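Local coordinates for BAT-2 beta-lactamase (Bacillus atrophaeus, PDB 6W5G), which hydrolyses the beta-lactam ring of antibiotics as a class D beta-lactamase, and so probably contributes to drug resistance in its Gram-positive host, at residues Asn38-Phe43 with Phe61-Ser66; Val55-Thr60 with Asp234-Ile239. All blocks are in the same frame, centred on the assembly; numbering follows the deposited sequence.

Contact 1: residues Asn38-Phe43 with Phe61-Ser66; sequences NVDEFF and FIYNES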
ATOM      1  N   ASN A  38      -5.170   8.250  20.681  1.00 18.50           N
ATOM      2  CA  ASN A  38      -4.224   9.351  20.635  1.00 18.82           C
ATOM      3  C   ASN A  38      -2.874   8.806  20.210  1.00 17.50           C
ATOM      4  O   ASN A  38      -2.362   7.852  20.805  1.00 19.23           O
ATOM      5  CB  ASN A  38      -4.097  10.092  21.965  1.00 22.35           C
ATOM      6  CG  ASN A  38      -3.335  11.399  21.809  1.00 25.76           C
ATOM      7  OD1 ASN A  38      -2.115  11.397  21.668  1.00 25.07           O
ATOM      8  ND2 ASN A  38      -4.056  12.522  21.818  1.00 28.63           N
ATOM      9  N   VAL A  39      -2.314   9.407  19.169  1.00 14.62           N
ATOM     10  CA  VAL A  39      -1.063   8.951  18.588  1.00 14.72           C
ATOM     11  C   VAL A  39      -0.017  10.062  18.575  1.00 15.39           C
ATOM     12  O   VAL A  39       0.988   9.952  17.887  1.00 15.91           O
ATOM     13  CB  VAL A  39      -1.279   8.337  17.191  1.00 14.76           C
ATOM     14  CG1 VAL A  39      -2.284   7.182  17.255  1.00 14.46           C
ATOM     15  CG2 VAL A  39      -1.751   9.408  16.204  1.00 14.21           C
ATOM     16  N   ASP A  40      -0.256  11.131  19.349  1.00 16.61           N
ATOM     17  CA  ASP A  40       0.621  12.300  19.338  1.00 17.86           C
ATOM     18  C   ASP A  40       2.072  11.918  19.575  1.00 17.94           C
ATOM     19  O   ASP A  40       2.981  12.475  18.945  1.00 18.63           O
ATOM     20  CB  ASP A  40       0.190  13.284  20.431  1.00 19.66           C
ATOM     21  CG  ASP A  40      -1.113  14.000  20.113  1.00 22.62           C
ATOM     22  OD1 ASP A  40      -1.643  13.846  18.996  1.00 22.80           O
ATOM     23  OD2 ASP A  40      -1.603  14.734  21.000  1.00 24.99           O
ATOM     24  N   GLU A  41       2.313  10.984  20.499  1.00 17.11           N
ATOM     25  CA  GLU A  41       3.683  10.632  20.851  1.00 17.20           C
ATOM     26  C   GLU A  41       4.465  10.072  19.673  1.00 17.18           C
ATOM     27  O   GLU A  41       5.696  10.177  19.655  1.00 20.21           O
ATOM     28  CB  GLU A  41       3.713   9.665  22.043  1.00 18.04           C
ATOM     29  CG  GLU A  41       3.150   8.261  21.779  1.00 18.50           C
ATOM     30  CD  GLU A  41       1.660   8.138  22.100  1.00 19.50           C
ATOM     31  OE1 GLU A  41       0.887   9.056  21.742  1.00 20.39           O
ATOM     32  OE2 GLU A  41       1.264   7.124  22.717  1.00 19.24           O
ATOM     33  N   PHE A  42       3.793   9.499  18.678  1.00 15.04           N
ATOM     34  CA  PHE A  42       4.514   8.884  17.573  1.00 15.41           C
ATOM     35  C   PHE A  42       4.805   9.847  16.437  1.00 16.58           C
ATOM     36  O   PHE A  42       5.537   9.484  15.508  1.00 18.94           O
ATOM     37  CB  PHE A  42       3.774   7.638  17.082  1.00 15.17           C
ATOM     38  CG  PHE A  42       3.567   6.625  18.162  1.00 16.39           C
ATOM     39  CD1 PHE A  42       4.655   5.955  18.709  1.00 18.65           C
ATOM     40  CD2 PHE A  42       2.298   6.362  18.660  1.00 17.69           C
ATOM     41  CE1 PHE A  42       4.480   5.028  19.714  1.00 19.55           C
ATOM     42  CE2 PHE A  42       2.120   5.433  19.662  1.00 18.36           C
ATOM     43  CZ  PHE A  42       3.211   4.763  20.191  1.00 18.79           C
ATOM     44  N   PHE A  43       4.281  11.069  16.501  1.00 16.86           N
ATOM     45  CA  PHE A  43       4.500  12.064  15.459  1.00 18.46           C
ATOM     46  C   PHE A  43       5.265  13.281  15.962  1.00 21.39           C
ATOM     47  O   PHE A  43       5.277  14.318  15.295  1.00 21.58           O
ATOM     48  CB  PHE A  43       3.179  12.457  14.798  1.00 17.13           C
ATOM     49  CG  PHE A  43       2.588  11.374  13.940  1.00 15.58           C
ATOM     50  CD1 PHE A  43       2.943  11.264  12.600  1.00 14.88           C
ATOM     51  CD2 PHE A  43       1.686  10.462  14.467  1.00 14.85           C
ATOM     52  CE1 PHE A  43       2.399  10.265  11.795  1.00 13.80           C
ATOM     53  CE2 PHE A  43       1.137   9.465  13.673  1.00 14.14           C
ATOM     54  CZ  PHE A  43       1.496   9.364  12.332  1.00 14.02           C
ATOM     55  N   PHE A  61     -10.730   7.061  12.948  1.00 15.07           N
ATOM     56  CA  PHE A  61      -9.895   8.039  13.631  1.00 13.91           C
ATOM     57  C   PHE A  61      -8.938   8.662  12.623  1.00 12.76           C
ATOM     58  O   PHE A  61      -8.362   7.959  11.789  1.00 12.92           O
ATOM     59  CB  PHE A  61      -9.067   7.354  14.726  1.00 14.91           C
ATOM     60  CG  PHE A  61      -8.002   8.233  15.312  1.00 13.85           C
ATOM     61  CD1 PHE A  61      -8.323   9.160  16.293  1.00 13.97           C
ATOM     62  CD2 PHE A  61      -6.681   8.145  14.876  1.00 13.85           C
ATOM     63  CE1 PHE A  61      -7.355   9.985  16.838  1.00 14.60           C
ATOM     64  CE2 PHE A  61      -5.709   8.971  15.410  1.00 14.06           C
ATOM     65  CZ  PHE A  61      -6.049   9.898  16.397  1.00 15.53           C
ATOM     66  N   ILE A  62      -8.755   9.978  12.709  1.00 12.59           N
ATOM     67  CA  ILE A  62      -7.798  10.689  11.866  1.00 12.18           C
ATOM     68  C   ILE A  62      -6.929  11.584  12.736  1.00 12.66           C
ATOM     69  O   ILE A  62      -7.448  12.417  13.492  1.00 14.69           O
ATOM     70  CB  ILE A  62      -8.488  11.524  10.776  1.00 12.47           C
ATOM     71  CG1 ILE A  62      -9.380  10.651   9.895  1.00 13.96           C
ATOM     72  CG2 ILE A  62      -7.453  12.237   9.919  1.00 13.54           C
ATOM     73  CD1 ILE A  62     -10.280  11.464   8.968  1.00 15.52           C
ATOM     74  N   TYR A  63      -5.613  11.416  12.626  1.00 12.13           N
ATOM     75  CA  TYR A  63      -4.638  12.368  13.142  1.00 12.00           C
ATOM     76  C   TYR A  63      -4.139  13.204  11.969  1.00 12.16           C
ATOM     77  O   TYR A  63      -3.707  12.646  10.955  1.00 12.05           O
ATOM     78  CB  TYR A  63      -3.455  11.628  13.780  1.00 13.65           C
ATOM     79  CG  TYR A  63      -2.281  12.524  14.106  1.00 14.25           C
ATOM     80  CD1 TYR A  63      -2.242  13.248  15.294  1.00 15.90           C
ATOM     81  CD2 TYR A  63      -1.211  12.648  13.229  1.00 14.97           C
ATOM     82  CE1 TYR A  63      -1.173  14.073  15.594  1.00 16.67           C
ATOM     83  CE2 TYR A  63      -0.145  13.480  13.515  1.00 16.36           C
ATOM     84  CZ  TYR A  63      -0.132  14.190  14.698  1.00 18.08           C
ATOM     85  OH  TYR A  63       0.935  15.009  14.995  1.00 21.49           O
ATOM     86  N   ASN A  64      -4.199  14.534  12.111  1.00 12.69           N
ATOM     87  CA  ASN A  64      -3.768  15.485  11.081  1.00 12.68           C
ATOM     88  C   ASN A  64      -4.637  15.377   9.823  1.00 13.07           C
ATOM     89  O   ASN A  64      -4.218  14.889   8.776  1.00 13.92           O
ATOM     90  CB  ASN A  64      -2.274  15.359  10.743  1.00 13.19           C
ATOM     91  CG  ASN A  64      -1.770  16.519   9.902  1.00 15.13           C
ATOM     92  OD1 ASN A  64      -2.562  17.346   9.435  1.00 16.68           O
ATOM     93  ND2 ASN A  64      -0.452  16.591   9.707  1.00 15.92           N
ATOM     94  N   GLU A  65      -5.862  15.888   9.949  1.00 14.45           N
ATOM     95  CA  GLU A  65      -6.805  15.770   8.843  1.00 15.76           C
ATOM     96  C   GLU A  65      -6.364  16.573   7.624  1.00 14.88           C
ATOM     97  O   GLU A  65      -6.665  16.183   6.489  1.00 14.31           O
ATOM     98  CB  GLU A  65      -8.210  16.171   9.281  1.00 20.42           C
ATOM     99  CG  GLU A  65      -9.240  15.808   8.230  1.00 25.08           C
ATOM    100  CD  GLU A  65     -10.668  15.989   8.689  1.00 28.49           C
ATOM    101  OE1 GLU A  65     -10.900  16.493   9.808  1.00 31.01           O
ATOM    102  OE2 GLU A  65     -11.569  15.632   7.913  1.00 30.60           O
ATOM    103  N   SER A  66      -5.657  17.688   7.829  1.00 16.01           N
ATOM    104  CA  SER A  66      -5.202  18.489   6.696  0.52 16.59           C
ATOM    105  C   SER A  66      -4.275  17.684   5.795  1.00 16.02           C
ATOM    106  O   SER A  66      -4.423  17.689   4.567  1.00 16.74           O
ATOM    107  CB  SER A  66      -4.505  19.751   7.195  0.52 17.69           C
ATOM    108  OG  SER A  66      -5.419  20.594   7.871  0.52 18.95           O
TER

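Contact 2: residues Val55-Thr60 with Asp234-Ile239; sequences VQKDKT and DNHSYI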
ATOM      1  N   VAL A  55     -13.462  -1.705  11.251  1.00 15.59           N
ATOM      2  CA  VAL A  55     -14.348  -2.262  10.229  1.00 16.37           C
ATOM      3  C   VAL A  55     -15.704  -2.629  10.822  1.00 18.16           C
ATOM      4  O   VAL A  55     -16.756  -2.305  10.254  1.00 19.49           O
ATOM      5  CB  VAL A  55     -13.679  -3.466   9.539  1.00 16.20           C
ATOM      6  CG1 VAL A  55     -14.701  -4.241   8.720  1.00 16.89           C
ATOM      7  CG2 VAL A  55     -12.510  -3.001   8.671  1.00 16.55           C
ATOM      8  N   GLN A  56     -15.705  -3.318  11.968  1.00 19.61           N
ATOM      9  CA  GLN A  56     -16.958  -3.809  12.536  1.00 21.54           C
ATOM     10  C   GLN A  56     -17.778  -2.684  13.153  1.00 24.07           C
ATOM     11  O   GLN A  56     -19.012  -2.687  13.065  1.00 24.63           O
ATOM     12  CB  GLN A  56     -16.688  -4.896  13.579  1.00 21.38           C
ATOM     13  CG  GLN A  56     -16.196  -6.211  13.004  1.00 20.72           C
ATOM     14  CD  GLN A  56     -14.766  -6.119  12.518  1.00 21.12           C
ATOM     15  OE1 GLN A  56     -13.931  -5.462  13.139  1.00 20.81           O
ATOM     16  NE2 GLN A  56     -14.478  -6.765  11.397  1.00 21.19           N
ATOM     17  N   LYS A  57     -17.124  -1.731  13.807  1.00 24.74           N
ATOM     18  CA  LYS A  57     -17.859  -0.645  14.442  1.00 26.21           C
ATOM     19  C   LYS A  57     -18.064   0.543  13.522  1.00 26.05           C
ATOM     20  O   LYS A  57     -18.806   1.465  13.880  1.00 26.63           O
ATOM     21  CB  LYS A  57     -17.171  -0.226  15.740  1.00 28.23           C
ATOM     22  CG  LYS A  57     -17.005  -1.389  16.684  1.00 31.08           C
ATOM     23  CD  LYS A  57     -16.196  -1.025  17.898  1.00 34.11           C
ATOM     24  CE  LYS A  57     -15.795  -2.291  18.644  1.00 36.98           C
ATOM     25  NZ  LYS A  57     -15.258  -1.972  19.992  1.00 38.55           N
ATOM     26  N   ASP A  58     -17.439   0.527  12.348  1.00 25.79           N
ATOM     27  CA  ASP A  58     -17.623   1.557  11.330  1.00 26.30           C
ATOM     28  C   ASP A  58     -17.323   2.954  11.867  1.00 23.80           C
ATOM     29  O   ASP A  58     -18.141   3.872  11.785  1.00 24.80           O
ATOM     30  CB  ASP A  58     -19.008   1.478  10.695  1.00 29.92           C
ATOM     31  CG  ASP A  58     -18.984   1.785   9.219  1.00 33.47           C
ATOM     32  OD1 ASP A  58     -17.942   2.275   8.726  1.00 34.57           O
ATOM     33  OD2 ASP A  58     -20.007   1.543   8.551  1.00 36.26           O
ATOM     34  N   LYS A  59     -16.121   3.113  12.417  1.00 20.89           N
ATOM     35  CA  LYS A  59     -15.654   4.377  12.959  1.00 20.99           C
ATOM     36  C   LYS A  59     -14.244   4.625  12.446  1.00 17.99           C
ATOM     37  O   LYS A  59     -13.505   3.700  12.299  1.00 17.26           O
ATOM     38  CB  LYS A  59     -15.578   4.338  14.458  1.00 23.82           C
ATOM     39  CG  LYS A  59     -16.905   4.105  15.156  1.00 27.68           C
ATOM     40  CD  LYS A  59     -16.672   3.777  16.601  1.00 31.38           C
ATOM     41  CE  LYS A  59     -16.300   4.979  17.384  1.00 34.85           C
ATOM     42  NZ  LYS A  59     -16.865   4.788  18.730  1.00 37.25           N
ATOM     43  N   THR A  60     -13.919   5.894  12.198  1.00 17.03           N
ATOM     44  CA  THR A  60     -12.622   6.266  11.656  1.00 16.82           C
ATOM     45  C   THR A  60     -11.973   7.318  12.540  1.00 16.49           C
ATOM     46  O   THR A  60     -12.584   8.351  12.832  1.00 19.23           O
ATOM     47  CB  THR A  60     -12.756   6.813  10.228  1.00 17.41           C
ATOM     48  OG1 THR A  60     -13.403   5.844   9.394  1.00 18.82           O
ATOM     49  CG2 THR A  60     -11.386   7.118   9.658  1.00 17.75           C
ATOM     50  N   ASP A 234      -8.903 -11.871  16.091  1.00 24.56           N
ATOM     51  CA  ASP A 234     -10.145 -12.600  16.291  1.00 27.84           C
ATOM     52  C   ASP A 234     -11.278 -11.608  16.520  1.00 29.63           C
ATOM     53  O   ASP A 234     -11.252 -10.831  17.480  1.00 31.24           O
ATOM     54  CB  ASP A 234     -10.009 -13.555  17.474  1.00 29.75           C
ATOM     55  CG  ASP A 234      -9.397 -14.890  17.078  0.46 31.36           C
ATOM     56  OD1 ASP A 234      -9.652 -15.352  15.945  0.39 31.55           O
ATOM     57  OD2 ASP A 234      -8.666 -15.479  17.903  0.42 32.32           O
ATOM     58  N   ASN A 235     -12.248 -11.604  15.608  1.00 30.56           N
ATOM     59  CA  ASN A 235     -13.475 -10.812  15.687  1.00 30.94           C
ATOM     60  C   ASN A 235     -13.279  -9.317  15.457  1.00 28.78           C
ATOM     61  O   ASN A 235     -14.227  -8.550  15.661  1.00 29.83           O
ATOM     62  CB  ASN A 235     -14.260 -11.046  16.985  1.00 33.14           C
ATOM     63  CG  ASN A 235     -14.600 -12.504  17.203  1.00 35.48           C
ATOM     64  OD1 ASN A 235     -14.135 -13.125  18.157  1.00 37.07           O
ATOM     65  ND2 ASN A 235     -15.421 -13.058  16.319  1.00 35.63           N
ATOM     66  N   HIS A 236     -12.097  -8.873  15.032  1.00 26.01           N
ATOM     67  CA  HIS A 236     -11.902  -7.450  14.783  1.00 23.78           C
ATOM     68  C   HIS A 236     -10.951  -7.247  13.617  1.00 21.75           C
ATOM     69  O   HIS A 236      -9.991  -7.999  13.442  1.00 24.17           O
ATOM     70  CB  HIS A 236     -11.358  -6.713  16.016  1.00 25.96           C
ATOM     71  CG  HIS A 236     -12.263  -6.770  17.207  1.00 28.24           C
ATOM     72  ND1 HIS A 236     -13.291  -5.874  17.405  1.00 29.01           N
ATOM     73  CD2 HIS A 236     -12.294  -7.617  18.264  1.00 29.52           C
ATOM     74  CE1 HIS A 236     -13.918  -6.168  18.530  1.00 30.08           C
ATOM     75  NE2 HIS A 236     -13.333  -7.221  19.071  1.00 29.83           N
ATOM     76  N   SER A 237     -11.219  -6.219  12.825  1.00 17.15           N
ATOM     77  CA  SER A 237     -10.288  -5.854  11.773  1.00 16.05           C
ATOM     78  C   SER A 237     -10.306  -4.345  11.600  1.00 14.08           C
ATOM     79  O   SER A 237     -11.311  -3.688  11.883  1.00 15.01           O
ATOM     80  CB  SER A 237     -10.593  -6.571  10.457  1.00 17.87           C
ATOM     81  OG  SER A 237     -11.925  -6.335  10.055  1.00 19.23           O
ATOM     82  N   TYR A 238      -9.180  -3.808  11.136  1.00 12.23           N
ATOM     83  CA  TYR A 238      -8.968  -2.371  11.059  1.00 11.35           C
ATOM     84  C   TYR A 238      -8.166  -2.054   9.806  1.00 10.92           C
ATOM     85  O   TYR A 238      -7.218  -2.767   9.479  1.00 11.93           O
ATOM     86  CB  TYR A 238      -8.203  -1.851  12.292  1.00 11.33           C
ATOM     87  CG  TYR A 238      -8.807  -2.289  13.616  1.00 12.52           C
ATOM     88  CD1 TYR A 238      -8.556  -3.560  14.137  1.00 14.12           C
ATOM     89  CD2 TYR A 238      -9.635  -1.436  14.339  1.00 14.28           C
ATOM     90  CE1 TYR A 238      -9.119  -3.967  15.331  1.00 14.28           C
ATOM     91  CE2 TYR A 238     -10.197  -1.835  15.546  1.00 14.66           C
ATOM     92  CZ  TYR A 238      -9.935  -3.099  16.037  1.00 15.27           C
ATOM     93  OH  TYR A 238     -10.497  -3.507  17.230  1.00 17.56           O
ATOM     94  N   ILE A 239      -8.557  -0.988   9.109  1.00 10.67           N
ATOM     95  CA  ILE A 239      -7.831  -0.456   7.955  1.00  9.89           C
ATOM     96  C   ILE A 239      -6.978   0.701   8.449  1.00  9.32           C
ATOM     97  O   ILE A 239      -7.438   1.511   9.260  1.00 11.29           O
ATOM     98  CB  ILE A 239      -8.816   0.059   6.883  1.00 10.97           C
ATOM     99  CG1 ILE A 239      -9.993  -0.898   6.684  1.00 12.62           C
ATOM    100  CG2 ILE A 239      -8.096   0.381   5.572  1.00 10.91           C
ATOM    101  CD1 ILE A 239      -9.600  -2.283   6.212  1.00 14.04           C
TER
HETATM  102  O   HOH W   1     -13.989  -4.025  15.604  1.00 25.18           O
HETATM  103  O   HOH W   2     -12.529  -2.091  18.172  1.00 22.45           O

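Contact 1: residues Asn38-Phe43 with Phe61-Ser66
Tyr63 holds CG anti to its backbone N (chi1 169°), whereas Phe43 holds CG anti to its own carbonyl carbon (chi1 -71°); together these torsions lay the two rings face over face as an offset stack. The contact packs the loop before the first strand of the beta-lactamase core sheet onto strand 59-63, an outermost strand of that sheet. The ring centroids are 4.6 Å apart and the planes differ by 22°, so the stack is tilted as well as displaced. Tyr63 CE2 sits over one face of the Phe43 ring, offset toward its rim, and comes within 3.5 Å of Phe43 CG. Because the two side chains run past each other in opposite directions, the tyrosine hydroxyl ends beside the root of its partner, with Tyr63 OH 3.4 Å from Phe43 CB. Val39 touches both aromatic residues of the strand through CG2, which is placed between its backbone N and carbonyl carbon, lies 3.7 Å from Tyr63 CB and also meets the edge of the Phe61 ring near its plane. Phe50 of the adjoining strand touches Val39, Phe43 and Phe61, and helix 248-261 packs on Val39 through Ile258 and on Phe43 through Ile254. The loop's bend is held by an Asx turn, in which Asn38 OD1 accepts from Asp40 N at 3.0 Å, the donor lying above the carbonyl plane. Asp40 then crosses the tyrosine obliquely, with Asp40 OD1 3.4 Å from Tyr63 CE1.

Contact 2: residues Val55-Thr60 with Asp234-Ile239
Three direct hydrogen bonds, all involving Ser237, form the first shell. Val55 N donates to Ser237 O at 3.0 Å, in the carbonyl plane and nearly straight (164°). The Gln56 carboxamide supplies the other two: its OE1 accepts from Ser237 N at 2.8 Å on a lone pair, while its NE2 donates a hydrogen bond to Ser237 OG at 2.9 Å, with the hydroxyl oxygen close to the amide plane. One flat group thus grips both a backbone N-H and a side-chain oxygen of the same residue, which fixes the rotation of the amide. The bend of the Gln56 chain at chi2 (73°) folds the carboxamide back to the strand. Val55 adds an apolar contact, CG2 lying 3.8 Å from Ile239 CG1.

Farther out, a water donates to Gln56 OE1 and also hydrogen-bonds to His236 ND1, in the plane of the imidazole. A second water accepts from Tyr238 OH at 2.6 Å and, weakly, from Lys57 NZ, whose stronger bond is to Ser31 OG. Tyr183 of helix 172-184 bonds to Ser237 OG through its hydroxyl and packs against Val55 and Ile239. The turn itself is shaped by a G1 beta bulge in which Asp58 and Lys59 both face Asp54. The arrangement is that of a bulged beta hairpin, strands 48-54 and 59-63, whose turn folds onto neighbouring strand 236-244 of the antiparallel beta-lactamase sheet.

Overall arrangement
Contacts 1 and 2 lie on the same sheet, toward opposite ends of strand 59-63, their centres about 18 Å apart. That strand joins them: its first residues belong to 55-60 and its last to 61-66, so the segments adjoin in sequence but do not otherwise touch. Contact 1 packs the loop 38-43 beside this outermost strand by aromatic and apolar contacts, whereas contact 2 ties the hairpin turn by polar bonds to strand 236-244, the next strand beyond 48-54. Their centres lie about 19 and 18 Å from the chain centre, respectively. Neither contact includes Lys79, the carboxylated lysine that, as in other class D enzymes, probably acts as the general base.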